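Local coordinates for protein glycoside hydrolase family 31 (Trueperella pyogenes, PDB 5I0F) that breaks down cycloalternan, probably as a retaining glycoside hydrolase that passes through a covalent glycosyl-enzyme intermediate, at residues His138-Gly143 / Val263-Thr268; Arg191-Val196 / Arg235-Val240; Phe228-Thr233 / Ile248-Asp253. All blocks are in the same frame, centred on the assembly; numbering follows the deposited sequence. Where two conformers were deposited one is given.

Overall arrangement
Interactions 1 and 2 lie in the two sheets of a beta sandwich, and interaction 3 packs one sheet on the other. Strand 225-230 of interaction 3 pairs with strand 263-271 of interaction 1, and strand 247-253 with strand 236-240 of interaction 2. Interaction 3 is therefore central, its centre about 9 Å from that of interaction 1 and about 8 Å from that of interaction 2, whereas the centres of 1 and 2 are about 18 Å apart. None of the segments holds a residue of either glycan pocket, although Glu-198 and Tyr-200 of one of them follow closely on segment 191-196. Asp-253 of interaction 3 binds a calcium ion.

Interaction 1: His138-Gly143 / Val263-Thr268; sequences HIDIDG and VVRVNT
In both Asp-140 and Arg-265, CG stands anti to the backbone N (chi1 176° and 167°), and a bend at chi2 of Arg-265 (65°) puts its CD 3.6 Å from Asp-140 OD2. NH1 of Arg-265 then forms a salt bridge to Asp-140 OD1 at 3.2 Å. The oxygen lies in the guanidinium plane, but the nitrogen comes from above the carboxylate. A longer salt bridge of 3.5 Å joins the same NH1 to Asp-142 OD2. The other edge of the guanidinium uses NE and NH2 together on Asn-267 OD1, with NE at 2.8 Å.

Strand 138-141, outermost in the mixed five-stranded sheet of a beta sandwich, pairs in parallel with 263-271 through Val-264 N to His-138 O, Asp-140 N to Val-264 O and Val-266 N to Asp-140 O. Where the strands part, a water links Asp-142 N, Val-266 O and Thr-268 OG1. On the other face, Ile-141 CD1 lies 3.7 Å from Val-266 CG1; the side chains here rest on strand 160-168 of the facing sheet, Ile-139 and Val-266 on Phe-165.

One arginine thus serves two acids that would otherwise probably repel each other, while Asn-267 fixes the turn of its guanidinium on this partly exposed face.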
loop_
_atom_site.group_PDB
_atom_site.type_symbol
_atom_site.label_atom_id
_atom_site.label_comp_id
_atom_site.label_asym_id
_atom_site.label_seq_id
_atom_site.Cartn_x
_atom_site.Cartn_y
_atom_site.Cartn_z
ATOM N N HIS A 138 -25.759 5.976 -16.590
ATOM C CA HIS A 138 -25.210 7.108 -17.297
ATOM C C HIS A 138 -23.758 7.321 -16.829
ATOM O O HIS A 138 -23.479 7.266 -15.633
ATOM C CB HIS A 138 -26.129 8.304 -16.989
ATOM C CG HIS A 138 -25.548 9.640 -17.305
ATOM N ND1 HIS A 138 -25.294 10.056 -18.592
ATOM C CD2 HIS A 138 -25.220 10.680 -16.499
ATOM C CE1 HIS A 138 -24.808 11.287 -18.567
ATOM N NE2 HIS A 138 -24.749 11.686 -17.307
ATOM N N ILE A 139 -22.844 7.501 -17.783
ATOM C CA ILE A 139 -21.481 7.908 -17.490
ATOM C C ILE A 139 -21.401 9.438 -17.622
ATOM O O ILE A 139 -21.570 9.971 -18.722
ATOM C CB ILE A 139 -20.450 7.269 -18.451
ATOM C CG1 ILE A 139 -20.628 5.747 -18.572
ATOM C CG2 ILE A 139 -19.037 7.599 -18.001
ATOM C CD1 ILE A 139 -20.426 4.977 -17.299
ATOM N N ASP A 140 -21.150 10.123 -16.509
ATOM C CA ASP A 140 -21.010 11.582 -16.486
ATOM C C ASP A 140 -19.532 11.873 -16.777
ATOM O O ASP A 140 -18.681 11.744 -15.888
ATOM C CB ASP A 140 -21.471 12.123 -15.117
ATOM C CG ASP A 140 -21.262 13.638 -14.956
ATOM O OD1 ASP A 140 -20.887 14.291 -15.938
ATOM O OD2 ASP A 140 -21.459 14.168 -13.834
ATOM N N ILE A 141 -19.240 12.196 -18.033
ATOM C CA ILE A 141 -17.867 12.372 -18.518
ATOM C C ILE A 141 -17.851 13.420 -19.648
ATOM O O ILE A 141 -18.714 13.405 -20.506
ATOM C CB ILE A 141 -17.265 11.027 -19.025
ATOM C CG1 ILE A 141 -15.799 11.206 -19.458
ATOM C CG2 ILE A 141 -18.082 10.444 -20.179
ATOM C CD1 ILE A 141 -15.030 9.913 -19.699
ATOM N N ASP A 142 -16.864 14.307 -19.620
ATOM C CA ASP A 142 -16.694 15.378 -20.604
ATOM C C ASP A 142 -15.525 15.011 -21.517
ATOM O O ASP A 142 -15.085 13.869 -21.508
ATOM C CB ASP A 142 -16.448 16.701 -19.867
ATOM C CG ASP A 142 -17.614 17.078 -18.967
ATOM O OD1 ASP A 142 -18.741 17.154 -19.486
ATOM O OD2 ASP A 142 -17.421 17.274 -17.742
ATOM N N GLY A 143 -15.038 15.947 -22.330
ATOM C CA GLY A 143 -13.838 15.691 -23.141
ATOM C C GLY A 143 -14.156 14.871 -24.373
ATOM O O GLY A 143 -15.324 14.597 -24.652
ATOM N N VAL A 263 -24.985 6.164 -11.727
ATOM C CA VAL A 263 -24.298 7.227 -12.444
ATOM C C VAL A 263 -22.840 7.124 -12.046
ATOM O O VAL A 263 -22.535 7.116 -10.858
ATOM C CB VAL A 263 -24.872 8.617 -12.082
ATOM C CG1 VAL A 263 -24.090 9.720 -12.775
ATOM C CG2 VAL A 263 -26.357 8.694 -12.459
ATOM N N VAL A 264 -21.950 7.011 -13.026
ATOM C CA VAL A 264 -20.518 7.001 -12.791
ATOM C C VAL A 264 -19.898 8.318 -13.245
ATOM O O VAL A 264 -19.966 8.652 -14.412
ATOM C CB VAL A 264 -19.837 5.848 -13.563
ATOM C CG1 VAL A 264 -18.337 5.837 -13.310
ATOM C CG2 VAL A 264 -20.465 4.514 -13.185
ATOM N N ARG A 265 -19.276 9.046 -12.336
ATOM C CA ARG A 265 -18.603 10.297 -12.679
ATOM C C ARG A 265 -17.153 9.990 -13.030
ATOM O O ARG A 265 -16.466 9.286 -12.277
ATOM C CB ARG A 265 -18.690 11.289 -11.519
ATOM C CG ARG A 265 -17.792 12.513 -11.606
ATOM C CD ARG A 265 -18.133 13.430 -12.760
ATOM N NE ARG A 265 -17.125 14.479 -12.913
ATOM C CZ ARG A 265 -17.123 15.413 -13.865
ATOM N NH1 ARG A 265 -18.095 15.469 -14.781
ATOM N NH2 ARG A 265 -16.141 16.309 -13.903
ATOM N N VAL A 266 -16.705 10.507 -14.171
ATOM C CA VAL A 266 -15.309 10.440 -14.578
ATOM C C VAL A 266 -14.810 11.860 -14.804
ATOM O O VAL A 266 -15.241 12.530 -15.751
ATOM C CB VAL A 266 -15.131 9.619 -15.868
ATOM C CG1 VAL A 266 -13.653 9.535 -16.246
ATOM C CG2 VAL A 266 -15.733 8.232 -15.683
ATOM N N ASN A 267 -13.911 12.329 -13.945
ATOM C CA ASN A 267 -13.289 13.628 -14.146
ATOM C C ASN A 267 -12.239 13.499 -15.241
ATOM O O ASN A 267 -11.604 12.441 -15.396
ATOM C CB ASN A 267 -12.640 14.145 -12.871
ATOM C CG ASN A 267 -13.620 14.289 -11.725
ATOM O OD1 ASN A 267 -14.624 15.006 -11.821
ATOM N ND2 ASN A 267 -13.340 13.605 -10.624
ATOM N N THR A 268 -12.066 14.563 -16.023
ATOM C CA THR A 268 -11.074 14.577 -17.109
ATOM C C THR A 268 -10.448 15.949 -17.235
ATOM O O THR A 268 -11.067 16.955 -16.897
ATOM C CB THR A 268 -11.669 14.185 -18.492
ATOM O OG1 THR A 268 -12.748 15.070 -18.858
ATOM C CG2 THR A 268 -12.184 12.761 -18.509
HETATM O O HOH W 1 -15.014 14.689 -17.436
#

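Interaction 2: Arg191-Val196 / Arg235-Val240; sequences RLDSVV and RTWYDV
Leu-192 and Tyr-238 form a hydrogen-bonded antiparallel pair, each donating its N-H to the carbonyl of the other; Leu-192 N is 2.9 Å from Tyr-238 O. Ser-194 N adds a bond to Thr-236 O. Beyond it the strands are bridged by a water that donates to Ser-194 O and accepts from Thr-236 OG1. Within 235-240, Tyr-238 OH donates to the same Thr-236 OG1 at 2.8 Å.

Two salt bridges lie on the face of Arg-191, Asp-193, Trp-237 and Asp-239. Asp-193 CG, set between the backbone N and the carbonyl carbon (chi1 72°), carries the carboxylate that meets Arg-235. The arginine turns one side of its guanidinium to Asp-193 and grips the single atom OD2 with two nitrogens, NH1 at 2.7 Å and NE at 2.9 Å. NH1 points nearly down the C-O axis of the carboxylate, NE reaches the anti side, and the two planes stand 52° apart. Asp-193 OD1 is bonded to Tyr-13, which is also a cation-pi partner of Arg-235. At the other end, Arg-191 NE makes a weak bond of 3.1 Å to Asp-239 OD2, an atom also bonded to Thr-243.

Among the nonpolar contacts, Val-195 CG1 sits over one face of the Arg-235 guanidinium, 3.7 Å from NE. Asp-193 CB lies 3.5 Å from Trp-237 CD1. On the opposite face Leu-192 CD2 meets Val-240 CG2 at 3.7 Å.

The pairing adds 191-194 as an outermost strand to a six-stranded antiparallel sheet, one layer of a beta sandwich.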
loop_
_atom_site.group_PDB
_atom_site.type_symbol
_atom_site.label_atom_id
_atom_site.label_comp_id
_atom_site.label_asym_id
_atom_site.label_seq_id
_atom_site.Cartn_x
_atom_site.Cartn_y
_atom_site.Cartn_z
ATOM N N ARG A 191 -2.939 -5.142 -18.215
ATOM C CA ARG A 191 -4.221 -5.203 -17.531
ATOM C C ARG A 191 -3.922 -5.137 -16.034
ATOM O O ARG A 191 -3.053 -5.857 -15.533
ATOM C CB ARG A 191 -4.982 -6.484 -17.843
ATOM C CG ARG A 191 -5.224 -6.718 -19.332
ATOM C CD ARG A 191 -5.954 -8.030 -19.618
ATOM N NE ARG A 191 -6.039 -8.218 -21.069
ATOM C CZ ARG A 191 -5.096 -8.744 -21.863
ATOM N NH1 ARG A 191 -3.959 -9.236 -21.372
ATOM N NH2 ARG A 191 -5.308 -8.798 -23.187
ATOM N N LEU A 192 -4.639 -4.287 -15.328
ATOM C CA LEU A 192 -4.418 -4.103 -13.890
ATOM C C LEU A 192 -5.714 -3.746 -13.187
ATOM O O LEU A 192 -6.772 -3.761 -13.793
ATOM C CB LEU A 192 -3.352 -3.033 -13.674
ATOM C CG LEU A 192 -3.746 -1.653 -14.192
ATOM C CD1 LEU A 192 -3.340 -0.594 -13.210
ATOM C CD2 LEU A 192 -3.158 -1.359 -15.547
ATOM N N ASP A 193 -5.644 -3.446 -11.899
ATOM C CA ASP A 193 -6.810 -2.976 -11.173
ATOM C C ASP A 193 -6.358 -2.038 -10.059
ATOM O O ASP A 193 -5.151 -1.849 -9.865
ATOM C CB ASP A 193 -7.694 -4.171 -10.684
ATOM C CG ASP A 193 -7.089 -4.978 -9.519
ATOM O OD1 ASP A 193 -5.874 -4.904 -9.223
ATOM O OD2 ASP A 193 -7.874 -5.713 -8.863
ATOM N N SER A 194 -7.321 -1.396 -9.411
ATOM C CA SER A 194 -7.082 -0.496 -8.308
ATOM C C SER A 194 -7.918 -0.914 -7.109
ATOM O O SER A 194 -9.103 -0.526 -6.985
ATOM C CB SER A 194 -7.348 0.962 -8.721
ATOM O OG SER A 194 -6.261 1.394 -9.561
ATOM N N VAL A 195 -7.292 -1.738 -6.262
ATOM C CA VAL A 195 -7.853 -2.210 -4.999
ATOM C C VAL A 195 -6.718 -2.223 -3.981
ATOM O O VAL A 195 -5.616 -2.681 -4.280
ATOM C CB VAL A 195 -8.546 -3.594 -5.135
ATOM C CG1 VAL A 195 -7.587 -4.716 -5.529
ATOM C CG2 VAL A 195 -9.275 -3.965 -3.846
ATOM N N VAL A 196 -6.976 -1.689 -2.795
ATOM C CA VAL A 196 -5.949 -1.643 -1.764
ATOM C C VAL A 196 -5.668 -3.106 -1.364
ATOM O O VAL A 196 -6.596 -3.889 -1.124
ATOM C CB VAL A 196 -6.416 -0.807 -0.573
ATOM C CG1 VAL A 196 -5.481 -0.957 0.605
ATOM C CG2 VAL A 196 -6.583 0.656 -0.984
ATOM N N ARG A 235 -13.827 -0.782 -6.361
ATOM C CA ARG A 235 -12.795 -1.380 -7.179
ATOM C C ARG A 235 -13.014 -1.040 -8.646
ATOM O O ARG A 235 -14.158 -0.952 -9.100
ATOM C CB ARG A 235 -12.806 -2.879 -6.977
ATOM C CG ARG A 235 -11.665 -3.615 -7.639
ATOM C CD ARG A 235 -11.612 -5.015 -7.081
ATOM N NE ARG A 235 -10.484 -5.803 -7.573
ATOM C CZ ARG A 235 -10.284 -7.073 -7.230
ATOM N NH1 ARG A 235 -9.237 -7.738 -7.698
ATOM N NH2 ARG A 235 -11.165 -7.707 -6.442
ATOM N N THR A 236 -11.909 -0.837 -9.360
ATOM C CA THR A 236 -11.912 -0.597 -10.791
ATOM C C THR A 236 -10.833 -1.439 -11.440
ATOM O O THR A 236 -9.836 -1.778 -10.804
ATOM C CB THR A 236 -11.677 0.889 -11.139
ATOM O OG1 THR A 236 -10.518 1.377 -10.452
ATOM C CG2 THR A 236 -12.869 1.729 -10.728
ATOM N N TRP A 237 -11.053 -1.767 -12.710
ATOM C CA TRP A 237 -10.130 -2.564 -13.515
ATOM C C TRP A 237 -9.848 -1.813 -14.826
ATOM O O TRP A 237 -10.722 -1.068 -15.342
ATOM C CB TRP A 237 -10.747 -3.913 -13.848
ATOM C CG TRP A 237 -11.030 -4.852 -12.715
ATOM C CD1 TRP A 237 -10.278 -5.934 -12.350
ATOM C CD2 TRP A 237 -12.174 -4.859 -11.867
ATOM N NE1 TRP A 237 -10.872 -6.600 -11.312
ATOM C CE2 TRP A 237 -12.041 -5.961 -10.995
ATOM C CE3 TRP A 237 -13.313 -4.040 -11.764
ATOM C CZ2 TRP A 237 -12.999 -6.271 -10.016
ATOM C CZ3 TRP A 237 -14.272 -4.348 -10.789
ATOM C CH2 TRP A 237 -14.109 -5.457 -9.932
ATOM N N TYR A 238 -8.644 -2.021 -15.358
ATOM C CA TYR A 238 -8.130 -1.292 -16.534
ATOM C C TYR A 238 -7.440 -2.267 -17.474
ATOM O O TYR A 238 -6.531 -3.018 -17.060
ATOM C CB TYR A 238 -7.152 -0.155 -16.117
ATOM C CG TYR A 238 -7.798 0.768 -15.120
ATOM C CD1 TYR A 238 -8.612 1.814 -15.547
ATOM C CD2 TYR A 238 -7.667 0.554 -13.746
ATOM C CE1 TYR A 238 -9.262 2.623 -14.630
ATOM C CE2 TYR A 238 -8.316 1.358 -12.822
ATOM C CZ TYR A 238 -9.111 2.386 -13.274
ATOM O OH TYR A 238 -9.750 3.191 -12.386
ATOM N N ASP A 239 -7.896 -2.280 -18.723
ATOM C CA ASP A 239 -7.231 -2.973 -19.820
ATOM C C ASP A 239 -6.681 -1.862 -20.699
ATOM O O ASP A 239 -7.428 -1.211 -21.457
ATOM C CB ASP A 239 -8.245 -3.851 -20.556
ATOM C CG ASP A 239 -7.625 -4.708 -21.632
ATOM O OD1 ASP A 239 -6.791 -4.236 -22.408
ATOM O OD2 ASP A 239 -8.000 -5.878 -21.720
ATOM N N VAL A 240 -5.391 -1.601 -20.544
ATOM C CA VAL A 240 -4.799 -0.385 -21.072
ATOM C C VAL A 240 -4.265 -0.680 -22.467
ATOM O O VAL A 240 -3.055 -0.806 -22.690
ATOM C CB VAL A 240 -3.719 0.205 -20.161
ATOM C CG1 VAL A 240 -3.324 1.601 -20.642
ATOM C CG2 VAL A 240 -4.225 0.273 -18.715
HETATM O O HOH W 2 -10.599 1.685 -7.817
#

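Interaction 3: Phe228-Thr233 / Ile248-Asp253; sequences FHVETT and ILIEVD. With CA (calcium ion), chain K.
Phe-228, which buries the most surface here, points its ring at two isoleucines of strand 248-253. Its CG lies between the backbone N and the carbonyl carbon (chi1 61°), and the ring then meets both partners tip to tip. CE2 comes to 3.8 Å from Ile-250 CD1, and CE1, on the other side of CZ, to 4.1 Å from Ile-248 CD1.

Ile-250 is shared between two partners. While its CD1 reaches Phe-228, its other branch, CG2, lies 4.0 Å from Val-230 CG2, the two side chains lying alongside with opposite directions. Val-230 divides its methyls in the same way: CG1 passes to Val-252 CG2, also at 4.0 Å. Tyr-238 of the neighbouring strand touches Phe-228, Val-230 and Ile-250, adding to the same hydrophobic layer.

Toward the end of the contact the packing gives way to polar links. A water bonded to Thr-232 OG1 donates to Asp-253 O, and Thr-232 OG1 is also bonded to Arg-234 N. The carboxylate of Asp-253 binds a calcium ion with both oxygens, each at 2.6 Å; three waters, Leu-254 O and Asp-486 OD2 complete the site.

The segment axes approach to 10.3 Å and run 24° from parallel. Facing strands at this spacing, joined through interlocking aliphatic and aromatic side chains, make the core of a beta sandwich, here with a calcium site at one end of a strand.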
loop_
_atom_site.group_PDB
_atom_site.type_symbol
_atom_site.label_atom_id
_atom_site.label_comp_id
_atom_site.label_asym_id
_atom_site.label_seq_id
_atom_site.Cartn_x
_atom_site.Cartn_y
_atom_site.Cartn_z
ATOM N N PHE A 228 -7.710 11.070 -16.713
ATOM C CA PHE A 228 -9.029 10.682 -16.255
ATOM C C PHE A 228 -8.968 10.140 -14.841
ATOM O O PHE A 228 -7.951 9.593 -14.425
ATOM C CB PHE A 228 -9.637 9.646 -17.187
ATOM C CG PHE A 228 -8.859 8.375 -17.275
ATOM C CD1 PHE A 228 -7.795 8.251 -18.187
ATOM C CD2 PHE A 228 -9.205 7.275 -16.489
ATOM C CE1 PHE A 228 -7.065 7.082 -18.266
ATOM C CE2 PHE A 228 -8.473 6.098 -16.571
ATOM C CZ PHE A 228 -7.401 6.002 -17.459
ATOM N N HIS A 229 -10.084 10.288 -14.137
ATOM C CA HIS A 229 -10.215 9.840 -12.767
ATOM C C HIS A 229 -11.616 9.324 -12.604
ATOM O O HIS A 229 -12.566 10.087 -12.719
ATOM C CB HIS A 229 -9.910 10.980 -11.796
ATOM C CG HIS A 229 -10.361 10.735 -10.383
ATOM N ND1 HIS A 229 -10.964 11.710 -9.626
ATOM C CD2 HIS A 229 -10.305 9.631 -9.599
ATOM C CE1 HIS A 229 -11.247 11.229 -8.432
ATOM N NE2 HIS A 229 -10.850 9.968 -8.385
ATOM N N VAL A 230 -11.753 8.030 -12.349
ATOM C CA VAL A 230 -13.060 7.473 -12.077
ATOM C C VAL A 230 -13.336 7.849 -10.610
ATOM O O VAL A 230 -12.631 7.395 -9.726
ATOM C CB VAL A 230 -13.106 5.943 -12.281
ATOM C CG1 VAL A 230 -14.533 5.413 -12.114
ATOM C CG2 VAL A 230 -12.552 5.553 -13.650
ATOM N N GLU A 231 -14.336 8.697 -10.371
ATOM C CA GLU A 231 -14.578 9.244 -9.031
ATOM C C GLU A 231 -15.374 8.267 -8.175
ATOM O O GLU A 231 -16.587 8.369 -8.025
ATOM C CB GLU A 231 -15.239 10.639 -9.059
ATOM C CG GLU A 231 -14.988 11.405 -7.745
ATOM C CD GLU A 231 -15.481 12.839 -7.768
ATOM O OE1 GLU A 231 -16.260 13.215 -6.881
ATOM O OE2 GLU A 231 -15.119 13.606 -8.663
ATOM N N THR A 232 -14.645 7.306 -7.616
ATOM C CA THR A 232 -15.221 6.232 -6.833
ATOM C C THR A 232 -14.143 5.691 -5.903
ATOM O O THR A 232 -12.949 5.818 -6.219
ATOM C CB THR A 232 -15.730 5.088 -7.726
ATOM O OG1 THR A 232 -16.406 4.118 -6.911
ATOM C CG2 THR A 232 -14.587 4.375 -8.483
ATOM N N THR A 233 -14.566 5.103 -4.788
ATOM C CA THR A 233 -13.673 4.282 -3.938
ATOM C C THR A 233 -13.952 2.783 -4.040
ATOM O O THR A 233 -13.344 1.981 -3.323
ATOM C CB THR A 233 -13.684 4.739 -2.459
ATOM O OG1 THR A 233 -14.999 4.578 -1.921
ATOM C CG2 THR A 233 -13.240 6.213 -2.342
ATOM N N ILE A 248 -8.582 2.046 -23.987
ATOM C CA ILE A 248 -8.515 1.808 -22.539
ATOM C C ILE A 248 -9.913 1.357 -22.108
ATOM O O ILE A 248 -10.852 2.149 -22.107
ATOM C CB ILE A 248 -8.086 3.072 -21.766
ATOM C CG1 ILE A 248 -6.750 3.600 -22.316
ATOM C CG2 ILE A 248 -7.988 2.777 -20.280
ATOM C CD1 ILE A 248 -6.219 4.832 -21.619
ATOM N N LEU A 249 -10.047 0.083 -21.764
ATOM C CA LEU A 249 -11.306 -0.464 -21.276
ATOM C C LEU A 249 -11.304 -0.363 -19.761
ATOM O O LEU A 249 -10.357 -0.821 -19.110
ATOM C CB LEU A 249 -11.459 -1.926 -21.683
ATOM C CG LEU A 249 -11.130 -2.281 -23.132
ATOM C CD1 LEU A 249 -11.340 -3.771 -23.371
ATOM C CD2 LEU A 249 -11.953 -1.451 -24.099
ATOM N N ILE A 250 -12.352 0.252 -19.216
ATOM C CA ILE A 250 -12.476 0.520 -17.791
ATOM C C ILE A 250 -13.694 -0.241 -17.317
ATOM O O ILE A 250 -14.752 -0.137 -17.932
ATOM C CB ILE A 250 -12.662 2.032 -17.534
ATOM C CG1 ILE A 250 -11.429 2.786 -18.049
ATOM C CG2 ILE A 250 -12.839 2.339 -16.038
ATOM C CD1 ILE A 250 -11.501 4.282 -17.883
ATOM N N GLU A 251 -13.552 -0.988 -16.228
ATOM C CA GLU A 251 -14.672 -1.658 -15.581
ATOM C C GLU A 251 -14.741 -1.184 -14.123
ATOM O O GLU A 251 -13.722 -1.060 -13.454
ATOM C CB GLU A 251 -14.513 -3.169 -15.690
ATOM C CG GLU A 251 -15.738 -3.966 -15.288
ATOM C CD GLU A 251 -15.764 -5.391 -15.858
ATOM O OE1 GLU A 251 -16.496 -6.234 -15.285
ATOM O OE2 GLU A 251 -15.070 -5.677 -16.862
ATOM N N VAL A 252 -15.954 -0.915 -13.653
ATOM C CA VAL A 252 -16.184 -0.254 -12.388
ATOM C C VAL A 252 -17.207 -1.064 -11.594
ATOM O O VAL A 252 -18.299 -1.388 -12.107
ATOM C CB VAL A 252 -16.736 1.165 -12.633
ATOM C CG1 VAL A 252 -16.940 1.906 -11.329
ATOM C CG2 VAL A 252 -15.829 1.947 -13.580
ATOM N N ASP A 253 -16.868 -1.399 -10.356
ATOM C CA ASP A 253 -17.845 -1.991 -9.422
ATOM C C ASP A 253 -18.863 -0.916 -9.024
ATOM O O ASP A 253 -18.495 0.246 -8.794
ATOM C CB ASP A 253 -17.130 -2.574 -8.200
ATOM C CG ASP A 253 -18.082 -3.089 -7.145
ATOM O OD1 ASP A 253 -19.043 -3.809 -7.483
ATOM O OD2 ASP A 253 -17.893 -2.765 -5.941
HETATM CA CA CA K . -20.363 -3.329 -5.280
HETATM O O HOH W 3 -18.555 3.005 -8.003
HETATM O O HOH W 4 -22.207 -3.799 -3.707
HETATM O O HOH W 5 -21.841 -4.396 -7.049
HETATM O O HOH W 6 -19.163 -5.187 -4.535
#